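PDB 2RA8: WGR domain-containing protein from Bacteroides fragilis, which is of unknown function but joins a WGR domain to a leucine-rich-repeat domain, the latter a scaffold often used to bind other proteins. Local coordinates for residues 42-45 / 46-50; 66-70 / 71-75; 19-23 / 24-28; 312-316 / 317-321. One frame throughout, in Å; residues are numbered along the deposited sequence.

In the fold
Contacts 1, 2 and 3 all belong to the amino-terminal part of the chain, and contact 4 lies far off in the leucine-rich repeats, its centre about 39 Å from that of contact 3. Contacts 1 and 2 are surface contacts, each starting a helix: a serine hydroxyl caps the first, whereas main-chain bonds and a glutamate–lysine pair hold the second. Contact 3, partly buried, is the hairpin turn of the antiparallel sheet of the amino-terminal part and touches contact 1 directly through T23, D24 and V25. Contact 4 is buried; there an asparagine amide bonds the main chain, where the hairpin relies on backbone pairs. Contacts 2 and 3 reach the same sheet without touching.

Contact 1: 42-45 / 46-50; sequences NFSS and AGEAE
A chi1 of 65° places the OG of S45 between its backbone N and carbonyl carbon, turned forward to the start of the next helix, where it meets E48; F43 CG, anti to its carbonyl carbon (chi1 -71°), lays the ring against A49. S45 is the N-cap of helix 46-62. Its OG accepts the backbone N-H of E48 at 3.2 Å in a nearly straight bond, supplying the kind of acceptor that the first helical turn lacks. The carbonyl of S45 starts the regular helical pattern, with S45 O taking the N-H of A49 at 3.1 Å. The hydroxyl and the carbonyl of S45 both serve to begin the helix.

Round the cap, E48 packs with its aliphatic part. E48 CG sits 3.3 Å from the OG of S44 and 3.4 Å from the OG of S45, and a bend further along the chain leads its carboxylate away from the serines. F43 packs against the turn through A49: A49 CA lies over one ring face in a CH-pi contact, 4.2 Å from the ring centroid of F43, and the CB atoms of F43 and A49 are 4.0 Å apart. The methyl of A49 also touches S45 O, and the residue is buried.

The contact is the junction from strand 37-42 into helix 46-62. F43 also rests on V25 of strand 24-31 and pairs through its backbone with T23, while A49 faces V20 and V25, so that the first helical turn lies against the hairpin formed by strands 13-21 and 24-31.

Contact 2: 66-70 / 71-75; sequences VETLE and EVAKE
The flat carboxylate of E70 is met by the end of K74, which approaches E70 OE2 from outside the group and well out of its plane. The pair spans the first turn of helix 70-75, whose N-cap is L69. This salt bridge has E70 OE2 to K74 NZ at 3.4 Å, with K74 CE closer still, at 3.1 Å from that oxygen. The glutamate chain sets out from a CG anti to the backbone N (chi1 -155°); both chains are extended, and they cross obliquely. E70 OE2 also has a long, weak ion pair with K2.

The peptide carbonyl of L69 receives A73 N at 3.0 Å, close to linear at 173°, and a weaker, bent bond from V72 N. The carbonyl of E70 takes the next helical bond, from K74 N at 2.9 Å. E70 and E71 lie in the first turn, where negative side chains would probably be favoured by the helix end.

T68, just before the cap, directs its CG2 methyl at V72, and the two side chains meet at about a right angle. T68 and A73 also touch strand 3-8, through V6 and V4, placing the helix beside the edge of the antiparallel sheet to which 66-67 belongs. T68 OG1 donates to V66 O at 2.9 Å from above the carbonyl plane, consistent with the rotamer (chi1 -49°) that leaves T68 CG2 facing V72 CG1 at 3.8 Å.

Contact 3: 19-23 / 24-28; sequences DVRGT and DVIVN
R21 and D24 close a two-residue beta hairpin through a type II' turn, with G22 and T23 at its corner; G22 has a positive phi of 74°, as the first corner residue of such a turn does. It joins strands 13-21 and 24-31 of the antiparallel sheet.

Backbone bonds come in two pairs. At the turn, R21 N donates to D24 O at 2.9 Å, and D24 N returns a bond to R21 O at 3.1 Å, its donor standing well above the carbonyl plane. Further in, I26 N gives its hydrogen to D19 O at a short 2.7 Å, and D19 N to I26 O. V20 and V25 form the non-hydrogen-bonded pair between these, accompanied by a CA-H...O contact from V20 CA to D24 O at 3.4 Å.

The apolar contact is on the face carrying V20 and V25, whose CG2 methyls meet at 4.2 Å; both residues also pack on A49 of helix 46-62, which covers this face.

Among the polar side chains, T23 OG1 hydrogen-bonds N42 OD1 of strand 37-42. The opposite face carries D19, R21 and D24, with I26 among them. R21 CG, beside its backbone N (chi1 -75°), starts an extended aliphatic chain that passes I26, with CD of R21 4.2 Å from CD1 of I26, while NE of R21 makes a salt bridge to OD2 of D19 at 3.1 Å.

Contact 4: 312-316 / 317-321; sequences INMKY and NYLSD
N317 reaches back to M314, a selenomethionine, in a buried local contact on the bend that leaves strand 311-313 and leads to helix 321-330. The amide ND2 of N317 donates to M314 O at 2.9 Å; the bond is almost straight at 173°, and the carbonyl oxygen lies practically in the amide plane. With CG between the backbone N and the carbonyl carbon (chi1 61°), the amide of N317 comes back to M314 O.

The other end of the same amide serves the chain ahead. N317 OD1 accepts the backbone N-H of L319 at 2.9 Å, an Asx turn, and also bonds S340 OG, while ND2 has a second partner in V337 O. With four bonds gripping one amide, both its place and its flip are well fixed. This asparagine, followed two residues on by a leucine, is consistent with the LxxLxLxxNxL signature of leucine-rich repeats, with I312, M314 and L319 at its apolar positions; the bond to V337 links this turn to the chain of the neighbouring strand.

Apolar contact is looser: the selenium of M314 and CD1 of L319 are 4.4 Å apart, and the side chain of L319 packs on A296 of helix 293-300 and L327 of helix 321-330. Y316 and Y318 lie side by side and point the same way. Y316 OH and Y318 OH, 3.8 Å apart, are not bonded to each other. Instead both hydroxyls hydrogen-bond the backbone of I352, that of Y316 its O and that of Y318 its N.

Contact 1: 42-45 / 46-50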
loop_
_atom_site.group_PDB
_atom_site.type_symbol
_atom_site.label_atom_id
_atom_site.label_comp_id
_atom_site.label_asym_id
_atom_site.label_seq_id
_atom_site.Cartn_x
_atom_site.Cartn_y
_atom_site.Cartn_z
ATOM N N ASN A 42 4.089 27.039 -13.006
ATOM C CA ASN A 42 4.801 27.985 -13.856
ATOM C C ASN A 42 6.219 27.563 -14.096
ATOM O O ASN A 42 6.866 26.983 -13.225
ATOM C CB ASN A 42 4.782 29.380 -13.235
ATOM C CG ASN A 42 5.302 30.443 -14.182
ATOM O OD1 ASN A 42 4.866 30.534 -15.326
ATOM N ND2 ASN A 42 6.233 31.257 -13.706
ATOM N N PHE A 43 6.709 27.857 -15.295
ATOM C CA PHE A 43 8.065 27.503 -15.685
ATOM C C PHE A 43 8.824 28.708 -16.187
ATOM O O PHE A 43 8.230 29.717 -16.579
ATOM C CB PHE A 43 8.026 26.414 -16.764
ATOM C CG PHE A 43 7.586 25.082 -16.247
ATOM C CD1 PHE A 43 8.523 24.130 -15.867
ATOM C CD2 PHE A 43 6.239 24.808 -16.064
ATOM C CE1 PHE A 43 8.126 22.928 -15.312
ATOM C CE2 PHE A 43 5.837 23.608 -15.509
ATOM C CZ PHE A 43 6.786 22.667 -15.131
ATOM N N SER A 44 10.147 28.592 -16.170
ATOM C CA SER A 44 11.047 29.651 -16.602
ATOM C C SER A 44 10.873 30.071 -18.038
ATOM O O SER A 44 11.237 31.188 -18.402
ATOM C CB SER A 44 12.498 29.218 -16.385
ATOM O OG SER A 44 12.789 28.031 -17.102
ATOM N N SER A 45 10.315 29.191 -18.866
ATOM C CA SER A 45 10.121 29.510 -20.280
ATOM C C SER A 45 9.132 28.578 -20.931
ATOM O O SER A 45 8.779 27.546 -20.366
ATOM C CB SER A 45 11.447 29.390 -21.018
ATOM O OG SER A 45 11.883 28.039 -21.009
ATOM N N ALA A 46 8.686 28.924 -22.132
ATOM C CA ALA A 46 7.734 28.081 -22.849
ATOM C C ALA A 46 8.362 26.740 -23.164
ATOM O O ALA A 46 7.680 25.714 -23.214
ATOM C CB ALA A 46 7.290 28.775 -24.138
ATOM N N GLY A 47 9.677 26.751 -23.363
ATOM C CA GLY A 47 10.404 25.536 -23.679
ATOM C C GLY A 47 10.402 24.549 -22.535
ATOM O O GLY A 47 10.160 23.356 -22.725
ATOM N N GLU A 48 10.675 25.050 -21.337
ATOM C CA GLU A 48 10.689 24.204 -20.158
ATOM C C GLU A 48 9.298 23.694 -19.851
ATOM O O GLU A 48 9.131 22.573 -19.390
ATOM C CB GLU A 48 11.227 24.989 -18.958
ATOM C CG GLU A 48 12.693 25.386 -19.080
ATOM C CD GLU A 48 13.607 24.184 -19.245
ATOM O OE1 GLU A 48 13.335 23.142 -18.611
ATOM O OE2 GLU A 48 14.600 24.283 -19.998
ATOM N N ALA A 49 8.295 24.524 -20.110
ATOM C CA ALA A 49 6.913 24.147 -19.855
ATOM C C ALA A 49 6.522 22.980 -20.751
ATOM O O ALA A 49 5.982 21.969 -20.286
ATOM C CB ALA A 49 6.004 25.348 -20.100
ATOM N N GLU A 50 6.814 23.105 -22.042
ATOM C CA GLU A 50 6.488 22.046 -22.998
ATOM C C GLU A 50 7.236 20.771 -22.690
ATOM O O GLU A 50 6.698 19.670 -22.825
ATOM C CB GLU A 50 6.820 22.507 -24.415
ATOM C CG GLU A 50 5.964 23.668 -24.887
ATOM C CD GLU A 50 4.559 23.241 -25.266
ATOM O OE1 GLU A 50 4.111 22.167 -24.806
ATOM O OE2 GLU A 50 3.900 23.990 -26.022
#

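Contact 2: 66-70 / 71-75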
loop_
_atom_site.group_PDB
_atom_site.type_symbol
_atom_site.label_atom_id
_atom_site.label_comp_id
_atom_site.label_asym_id
_atom_site.label_seq_id
_atom_site.Cartn_x
_atom_site.Cartn_y
_atom_site.Cartn_z
ATOM N N VAL A 66 -5.426 6.516 -21.466
ATOM C CA VAL A 66 -5.660 6.530 -22.908
ATOM C C VAL A 66 -6.175 7.862 -23.358
ATOM O O VAL A 66 -7.197 8.339 -22.850
ATOM C CB VAL A 66 -6.689 5.456 -23.318
ATOM C CG1 VAL A 66 -6.869 5.460 -24.839
ATOM C CG2 VAL A 66 -6.224 4.089 -22.834
ATOM N N GLU A 67 -5.486 8.472 -24.322
ATOM C CA GLU A 67 -5.907 9.777 -24.829
ATOM C C GLU A 67 -7.294 9.660 -25.410
ATOM O O GLU A 67 -7.563 8.769 -26.232
ATOM C CB GLU A 67 -4.932 10.293 -25.892
ATOM C CG GLU A 67 -4.980 11.805 -26.028
ATOM C CD GLU A 67 -3.825 12.381 -26.815
ATOM O OE1 GLU A 67 -2.744 11.748 -26.858
ATOM O OE2 GLU A 67 -3.998 13.489 -27.372
ATOM N N THR A 68 -8.172 10.570 -24.987
ATOM C CA THR A 68 -9.579 10.579 -25.382
ATOM C C THR A 68 -10.062 11.971 -25.751
ATOM O O THR A 68 -9.682 12.952 -25.115
ATOM C CB THR A 68 -10.455 10.076 -24.196
ATOM O OG1 THR A 68 -9.917 8.851 -23.684
ATOM C CG2 THR A 68 -11.881 9.838 -24.631
ATOM N N LEU A 69 -10.907 12.066 -26.775
ATOM C CA LEU A 69 -11.464 13.356 -27.178
ATOM C C LEU A 69 -12.139 13.984 -25.988
ATOM O O LEU A 69 -12.868 13.310 -25.254
ATOM C CB LEU A 69 -12.508 13.182 -28.285
ATOM C CG LEU A 69 -11.980 12.887 -29.690
ATOM C CD1 LEU A 69 -13.155 12.517 -30.617
ATOM C CD2 LEU A 69 -11.255 14.112 -30.211
ATOM N N GLU A 70 -11.921 15.283 -25.797
ATOM C CA GLU A 70 -12.518 15.983 -24.662
ATOM C C GLU A 70 -14.032 15.856 -24.579
ATOM O O GLU A 70 -14.578 15.613 -23.502
ATOM C CB GLU A 70 -12.148 17.461 -24.692
ATOM C CG GLU A 70 -12.187 18.109 -23.322
ATOM C CD GLU A 70 -11.919 19.593 -23.375
ATOM O OE1 GLU A 70 -11.168 20.034 -24.273
ATOM O OE2 GLU A 70 -12.447 20.316 -22.506
ATOM N N GLU A 71 -14.726 16.006 -25.704
ATOM C CA GLU A 71 -16.184 15.911 -25.682
ATOM C C GLU A 71 -16.649 14.547 -25.237
ATOM O O GLU A 71 -17.700 14.415 -24.614
ATOM C CB GLU A 71 -16.775 16.245 -27.061
ATOM C CG GLU A 71 -16.530 15.202 -28.131
ATOM C CD GLU A 71 -16.773 15.758 -29.524
ATOM O OE1 GLU A 71 -15.888 16.473 -30.046
ATOM O OE2 GLU A 71 -17.853 15.497 -30.087
ATOM N N VAL A 72 -15.871 13.518 -25.550
ATOM C CA VAL A 72 -16.223 12.167 -25.147
ATOM C C VAL A 72 -15.984 11.982 -23.662
ATOM O O VAL A 72 -16.891 11.583 -22.933
ATOM C CB VAL A 72 -15.414 11.128 -25.946
ATOM C CG1 VAL A 72 -15.581 9.743 -25.345
ATOM C CG2 VAL A 72 -15.881 11.133 -27.392
ATOM N N ALA A 73 -14.769 12.279 -23.205
ATOM C CA ALA A 73 -14.434 12.135 -21.787
ATOM C C ALA A 73 -15.372 12.917 -20.904
ATOM O O ALA A 73 -15.753 12.453 -19.827
ATOM C CB ALA A 73 -12.991 12.578 -21.534
ATOM N N LYS A 74 -15.741 14.116 -21.345
ATOM C CA LYS A 74 -16.650 14.968 -20.582
ATOM C C LYS A 74 -17.959 14.293 -20.297
ATOM O O LYS A 74 -18.545 14.495 -19.242
ATOM C CB LYS A 74 -16.954 16.267 -21.336
ATOM C CG LYS A 74 -15.932 17.371 -21.166
ATOM C CD LYS A 74 -16.390 18.620 -21.910
ATOM C CE LYS A 74 -15.396 19.766 -21.772
ATOM N NZ LYS A 74 -15.767 20.921 -22.644
ATOM N N GLU A 75 -18.443 13.495 -21.240
ATOM C CA GLU A 75 -19.715 12.821 -21.044
ATOM C C GLU A 75 -19.615 11.432 -20.458
ATOM O O GLU A 75 -20.631 10.807 -20.178
ATOM C CB GLU A 75 -20.483 12.764 -22.366
ATOM C CG GLU A 75 -20.795 14.134 -22.940
ATOM C CD GLU A 75 -21.533 15.018 -21.955
ATOM O OE1 GLU A 75 -22.587 14.588 -21.442
ATOM O OE2 GLU A 75 -21.062 16.144 -21.693
#

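Contact 3: 19-23 / 24-28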
loop_
_atom_site.group_PDB
_atom_site.type_symbol
_atom_site.label_atom_id
_atom_site.label_comp_id
_atom_site.label_asym_id
_atom_site.label_seq_id
_atom_site.Cartn_x
_atom_site.Cartn_y
_atom_site.Cartn_z
ATOM N N ASP A 19 -2.670 21.034 -20.425
ATOM C CA ASP A 19 -2.658 22.117 -21.401
ATOM C C ASP A 19 -1.533 23.044 -21.071
ATOM O O ASP A 19 -1.289 23.322 -19.894
ATOM C CB ASP A 19 -3.991 22.878 -21.343
ATOM C CG ASP A 19 -4.189 23.822 -22.523
ATOM O OD1 ASP A 19 -3.620 23.574 -23.607
ATOM O OD2 ASP A 19 -4.937 24.810 -22.366
ATOM N N VAL A 20 -0.812 23.507 -22.091
ATOM C CA VAL A 20 0.277 24.442 -21.853
ATOM C C VAL A 20 -0.087 25.783 -22.416
ATOM O O VAL A 20 -0.377 25.909 -23.607
ATOM C CB VAL A 20 1.612 23.996 -22.505
ATOM C CG1 VAL A 20 2.679 25.073 -22.273
ATOM C CG2 VAL A 20 2.084 22.678 -21.913
ATOM N N ARG A 21 -0.099 26.797 -21.559
ATOM C CA ARG A 21 -0.404 28.152 -21.993
ATOM C C ARG A 21 0.696 29.063 -21.519
ATOM O O ARG A 21 0.801 29.366 -20.329
ATOM C CB ARG A 21 -1.759 28.608 -21.446
ATOM C CG ARG A 21 -2.935 27.974 -22.171
ATOM C CD ARG A 21 -4.263 28.503 -21.663
ATOM N NE ARG A 21 -5.386 27.895 -22.374
ATOM C CZ ARG A 21 -6.662 28.209 -22.172
ATOM N NH1 ARG A 21 -6.990 29.131 -21.276
ATOM N NH2 ARG A 21 -7.612 27.600 -22.871
ATOM N N GLY A 22 1.543 29.477 -22.458
ATOM C CA GLY A 22 2.653 30.340 -22.123
ATOM C C GLY A 22 3.710 29.529 -21.406
ATOM O O GLY A 22 4.241 28.566 -21.956
ATOM N N THR A 23 4.013 29.922 -20.173
ATOM C CA THR A 23 5.006 29.232 -19.360
ATOM C C THR A 23 4.314 28.393 -18.302
ATOM O O THR A 23 4.962 27.775 -17.458
ATOM C CB THR A 23 5.936 30.244 -18.657
ATOM O OG1 THR A 23 5.136 31.245 -18.010
ATOM C CG2 THR A 23 6.871 30.910 -19.661
ATOM N N ASP A 24 2.987 28.377 -18.340
ATOM C CA ASP A 24 2.205 27.610 -17.379
ATOM C C ASP A 24 1.695 26.295 -17.926
ATOM O O ASP A 24 1.219 26.221 -19.063
ATOM C CB ASP A 24 0.997 28.424 -16.894
ATOM C CG ASP A 24 1.399 29.622 -16.037
ATOM O OD1 ASP A 24 2.291 29.465 -15.179
ATOM O OD2 ASP A 24 0.818 30.711 -16.216
ATOM N N VAL A 25 1.806 25.251 -17.109
ATOM C CA VAL A 25 1.305 23.930 -17.463
ATOM C C VAL A 25 0.081 23.768 -16.584
ATOM O O VAL A 25 0.170 23.868 -15.353
ATOM C CB VAL A 25 2.324 22.809 -17.141
ATOM C CG1 VAL A 25 1.684 21.448 -17.385
ATOM C CG2 VAL A 25 3.574 22.958 -18.013
ATOM N N ILE A 26 -1.068 23.540 -17.211
ATOM C CA ILE A 26 -2.324 23.392 -16.488
ATOM C C ILE A 26 -2.870 21.979 -16.528
ATOM O O ILE A 26 -3.220 21.460 -17.594
ATOM C CB ILE A 26 -3.382 24.359 -17.051
ATOM C CG1 ILE A 26 -2.809 25.782 -17.084
ATOM C CG2 ILE A 26 -4.644 24.307 -16.201
ATOM C CD1 ILE A 26 -3.666 26.773 -17.831
ATOM N N VAL A 27 -2.951 21.362 -15.352
ATOM C CA VAL A 27 -3.452 20.002 -15.200
ATOM C C VAL A 27 -4.801 20.021 -14.518
ATOM O O VAL A 27 -5.032 20.790 -13.572
ATOM C CB VAL A 27 -2.467 19.143 -14.350
ATOM C CG1 VAL A 27 -3.152 17.889 -13.851
ATOM C CG2 VAL A 27 -1.246 18.767 -15.182
ATOM N N ASN A 28 -5.697 19.169 -15.004
ATOM C CA ASN A 28 -7.044 19.032 -14.466
ATOM C C ASN A 28 -7.277 17.543 -14.318
ATOM O O ASN A 28 -7.170 16.795 -15.296
ATOM C CB ASN A 28 -8.056 19.638 -15.447
ATOM C CG ASN A 28 -9.490 19.551 -14.950
ATOM O OD1 ASN A 28 -10.432 19.521 -15.747
ATOM N ND2 ASN A 28 -9.666 19.528 -13.636
#

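Contact 4: 312-316 / 317-321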
loop_
_atom_site.group_PDB
_atom_site.type_symbol
_atom_site.label_atom_id
_atom_site.label_comp_id
_atom_site.label_asym_id
_atom_site.label_seq_id
_atom_site.Cartn_x
_atom_site.Cartn_y
_atom_site.Cartn_z
ATOM N N ILE A 312 8.517 -9.892 -19.299
ATOM C CA ILE A 312 8.719 -10.998 -18.382
ATOM C C ILE A 312 8.618 -10.376 -17.019
ATOM O O ILE A 312 9.485 -9.596 -16.620
ATOM C CB ILE A 312 10.097 -11.656 -18.554
ATOM C CG1 ILE A 312 10.242 -12.212 -19.980
ATOM C CG2 ILE A 312 10.256 -12.780 -17.538
ATOM C CD1 ILE A 312 11.571 -12.942 -20.227
ATOM N N ASN A 313 7.536 -10.690 -16.312
ATOM C CA ASN A 313 7.293 -10.149 -14.985
ATOM C C ASN A 313 7.893 -11.006 -13.901
ATOM O O ASN A 313 7.489 -12.150 -13.704
ATOM C CB ASN A 313 5.783 -9.990 -14.744
ATOM C CG ASN A 313 5.470 -9.293 -13.432
ATOM O OD1 ASN A 313 6.243 -8.458 -12.963
ATOM N ND2 ASN A 313 4.323 -9.620 -12.841
HETATM N N MSE A 314 8.870 -10.448 -13.193
HETATM C CA MSE A 314 9.537 -11.148 -12.098
HETATM C C MSE A 314 9.474 -10.298 -10.850
HETATM O O MSE A 314 10.329 -10.388 -9.968
HETATM C CB MSE A 314 10.994 -11.436 -12.467
HETATM C CG MSE A 314 11.144 -12.349 -13.689
HETATM SE SE MSE A 314 12.988 -12.735 -14.192
HETATM C CE MSE A 314 13.262 -11.341 -15.492
ATOM N N LYS A 315 8.445 -9.458 -10.782
ATOM C CA LYS A 315 8.236 -8.569 -9.644
ATOM C C LYS A 315 8.070 -9.403 -8.403
ATOM O O LYS A 315 7.186 -10.248 -8.329
ATOM C CB LYS A 315 7.008 -7.702 -9.905
ATOM C CG LYS A 315 6.809 -6.545 -8.946
ATOM C CD LYS A 315 5.851 -5.533 -9.562
ATOM C CE LYS A 315 5.162 -4.682 -8.508
ATOM N NZ LYS A 315 6.137 -3.998 -7.622
ATOM N N TYR A 316 8.928 -9.142 -7.417
ATOM C CA TYR A 316 9.006 -9.878 -6.147
ATOM C C TYR A 316 9.736 -11.156 -6.474
ATOM O O TYR A 316 9.181 -12.080 -7.084
ATOM C CB TYR A 316 7.635 -10.202 -5.523
ATOM C CG TYR A 316 7.769 -10.883 -4.164
ATOM C CD1 TYR A 316 7.966 -12.263 -4.070
ATOM C CD2 TYR A 316 7.812 -10.135 -2.982
ATOM C CE1 TYR A 316 8.213 -12.881 -2.844
ATOM C CE2 TYR A 316 8.062 -10.752 -1.743
ATOM C CZ TYR A 316 8.262 -12.122 -1.691
ATOM O OH TYR A 316 8.533 -12.751 -0.494
ATOM N N ASN A 317 11.001 -11.206 -6.073
ATOM C CA ASN A 317 11.855 -12.351 -6.360
ATOM C C ASN A 317 12.990 -12.465 -5.368
ATOM O O ASN A 317 13.067 -11.715 -4.395
ATOM C CB ASN A 317 12.448 -12.189 -7.762
ATOM C CG ASN A 317 13.310 -10.941 -7.884
ATOM O OD1 ASN A 317 14.349 -10.826 -7.231
ATOM N ND2 ASN A 317 12.879 -9.995 -8.712
ATOM N N TYR A 318 13.887 -13.410 -5.621
ATOM C CA TYR A 318 15.041 -13.624 -4.761
ATOM C C TYR A 318 16.286 -13.710 -5.620
ATOM O O TYR A 318 17.146 -14.556 -5.398
ATOM C CB TYR A 318 14.869 -14.914 -3.936
ATOM C CG TYR A 318 14.038 -14.765 -2.677
ATOM C CD1 TYR A 318 14.632 -14.411 -1.463
ATOM C CD2 TYR A 318 12.661 -14.985 -2.695
ATOM C CE1 TYR A 318 13.869 -14.284 -0.294
ATOM C CE2 TYR A 318 11.893 -14.860 -1.534
ATOM C CZ TYR A 318 12.503 -14.512 -0.343
ATOM O OH TYR A 318 11.746 -14.404 0.796
ATOM N N LEU A 319 16.369 -12.832 -6.617
ATOM C CA LEU A 319 17.518 -12.779 -7.512
ATOM C C LEU A 319 18.617 -11.952 -6.877
ATOM O O LEU A 319 18.346 -11.062 -6.069
ATOM C CB LEU A 319 17.139 -12.130 -8.843
ATOM C CG LEU A 319 16.047 -12.788 -9.695
ATOM C CD1 LEU A 319 15.863 -11.982 -10.968
ATOM C CD2 LEU A 319 16.429 -14.228 -10.020
ATOM N N SER A 320 19.863 -12.239 -7.239
ATOM C CA SER A 320 21.000 -11.489 -6.710
ATOM C C SER A 320 21.175 -10.285 -7.602
ATOM O O SER A 320 20.691 -10.282 -8.740
ATOM C CB SER A 320 22.269 -12.350 -6.745
ATOM O OG SER A 320 22.635 -12.673 -8.076
ATOM N N ASP A 321 21.850 -9.244 -7.120
ATOM C CA ASP A 321 22.029 -8.081 -7.974
ATOM C C ASP A 321 22.835 -8.407 -9.204
ATOM O O ASP A 321 22.605 -7.839 -10.269
ATOM C CB ASP A 321 22.679 -6.906 -7.224
ATOM C CG ASP A 321 23.688 -7.346 -6.189
ATOM O OD1 ASP A 321 24.412 -8.337 -6.426
ATOM O OD2 ASP A 321 23.767 -6.676 -5.136
#